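Local coordinates for protein coatomer subunit delta (Saccharomyces cerevisiae, PDB 5FJZ) that forms part of the coatomer coat of Golgi-to-ER transport vesicles and, through its mu-homology domain, binds tryptophan-based motifs such as that of Dsl1, at the interface of chains A and B. Coordinates in Å, arbitrary orientation; residue numbers count along the deposited sequence, not the author numbering. Chains: chain A/B, Coatomer subunit delta.

The interface of chains A and B. Residues chain A 161, 163, 165, 167, 181, 190; chain B 100, 102.
B:Asn100 reaches from a loop of one mu-homology domain and packs against a patch of the other formed by A:Pro163, A:Val167, A:Val181 and A:Thr190; this domain type is shared with the medium (mu) subunits of the adaptor complexes. The patch belongs to a two-fold symmetric interface whose biological role the structure alone does not show, and it illustrates how carboxamides on a loop can dock against the strands and loops of a neighbouring copy.

Polar contacts use both ends of the asparagine amide. Its OD1 accepts the backbone N-H of A:Val167 at 3.1 Å in a nearly straight bond (166° at the hydrogen), the donor tilted from the carbonyl plane. ND2 points to the backbone carbonyl O of A:Glu165, a weak bond at 3.4 Å. Nearby, B:Gln102 NE2 donates to A:Thr190 OG1 at 2.9 Å. That hydroxyl passes its own hydrogen to A:Val161 O, 2.7 Å from OG1, and thus relays the contact into chain A. With OG1 beside its backbone N (chi1 -55°), A:Thr190 presents the hydroxyl to the glutamine and its methyl to the asparagine.

Within chain B, the glutamine folds back at chi2 (98°), and its OE1 receives the backbone N of B:Asn100 at 2.9 Å, from above the carbonyl plane. An alanine in place of B:Gln102 would probably leave the A:Thr190 hydroxyl without its donor across the interface and the B:Asn100 loop less firmly fixed.

Apolar packing meets the asparagine stem from the chain A side. A:Thr190 CG2 lies 3.9 Å from B:Asn100 CB, and A:Val181 CG2 approaches the same methylene, although its nearly eclipsed torsion makes the placement doubtful. A:Val167 CG2 meets the amide carbon, its side chain running roughly perpendicular to the asparagine, while the ring of A:Pro163 borders the ND2 end.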
loop_
_atom_site.group_PDB
_atom_site.type_symbol
_atom_site.label_atom_id
_atom_site.label_comp_id
_atom_site.label_asym_id
_atom_site.label_seq_id
_atom_site.Cartn_x
_atom_site.Cartn_y
_atom_site.Cartn_z
ATOM N N VAL A 161 -17.266 14.451 -6.926
ATOM C CA VAL A 161 -17.262 15.819 -7.384
ATOM C C VAL A 161 -17.300 16.665 -6.148
ATOM O O VAL A 161 -17.657 16.193 -5.063
ATOM C CB VAL A 161 -18.423 16.123 -8.365
ATOM C CG1 VAL A 161 -18.266 15.359 -9.629
ATOM C CG2 VAL A 161 -19.747 15.863 -7.753
ATOM N N PRO A 163 -18.911 20.206 -5.539
ATOM C CA PRO A 163 -19.552 21.295 -6.283
ATOM C C PRO A 163 -19.483 22.605 -5.519
ATOM O O PRO A 163 -19.467 22.578 -4.295
ATOM C CB PRO A 163 -21.010 20.822 -6.415
ATOM C CG PRO A 163 -21.191 19.730 -5.422
ATOM C CD PRO A 163 -19.859 19.139 -5.134
ATOM N N GLU A 165 -22.008 24.782 -5.583
ATOM C CA GLU A 165 -23.380 24.933 -5.012
ATOM C C GLU A 165 -23.741 23.762 -4.104
ATOM O O GLU A 165 -23.324 22.657 -4.381
ATOM C CB GLU A 165 -24.352 25.011 -6.195
ATOM C CG GLU A 165 -25.808 25.331 -5.888
ATOM C CD GLU A 165 -26.030 26.763 -5.442
ATOM O OE1 GLU A 165 -25.133 27.628 -5.613
ATOM O OE2 GLU A 165 -27.148 27.038 -4.933
ATOM N N VAL A 167 -25.764 20.559 -2.682
ATOM C CA VAL A 167 -26.629 19.494 -3.212
ATOM C C VAL A 167 -28.063 19.697 -2.752
ATOM O O VAL A 167 -28.287 19.953 -1.605
ATOM C CB VAL A 167 -26.213 18.154 -2.534
ATOM C CG1 VAL A 167 -27.208 17.067 -2.868
ATOM C CG2 VAL A 167 -24.820 17.757 -2.903
ATOM N N VAL A 181 -26.570 15.320 3.246
ATOM C CA VAL A 181 -25.151 15.296 3.034
ATOM C C VAL A 181 -24.471 15.082 4.371
ATOM O O VAL A 181 -24.919 15.616 5.421
ATOM C CB VAL A 181 -24.601 16.373 2.081
ATOM C CG1 VAL A 181 -25.659 17.230 1.435
ATOM C CG2 VAL A 181 -23.380 17.082 2.594
ATOM N N THR A 190 -18.462 14.039 -2.589
ATOM C CA THR A 190 -19.597 14.480 -1.807
ATOM C C THR A 190 -20.467 13.279 -1.395
ATOM O O THR A 190 -20.811 12.460 -2.212
ATOM C CB THR A 190 -20.393 15.472 -2.661
ATOM O OG1 THR A 190 -19.507 16.523 -3.100
ATOM C CG2 THR A 190 -21.587 16.018 -1.882
ATOM N N ASN B 100 -20.274 21.348 0.836
ATOM C CA ASN B 100 -21.052 20.211 1.226
ATOM C C ASN B 100 -20.381 19.281 2.254
ATOM O O ASN B 100 -20.375 18.056 2.124
ATOM C CB ASN B 100 -21.472 19.405 -0.039
ATOM C CG ASN B 100 -22.547 20.136 -0.879
ATOM O OD1 ASN B 100 -23.696 20.300 -0.454
ATOM N ND2 ASN B 100 -22.153 20.628 -1.980
ATOM N N GLN B 102 -17.327 18.533 2.910
ATOM C CA GLN B 102 -16.177 17.735 2.526
ATOM C C GLN B 102 -14.955 18.196 3.267
ATOM O O GLN B 102 -14.752 19.414 3.450
ATOM C CB GLN B 102 -15.902 17.826 1.013
ATOM C CG GLN B 102 -17.156 17.578 0.126
ATOM C CD GLN B 102 -17.852 18.831 -0.362
ATOM O OE1 GLN B 102 -17.835 19.886 0.304
ATOM N NE2 GLN B 102 -18.404 18.768 -1.556
#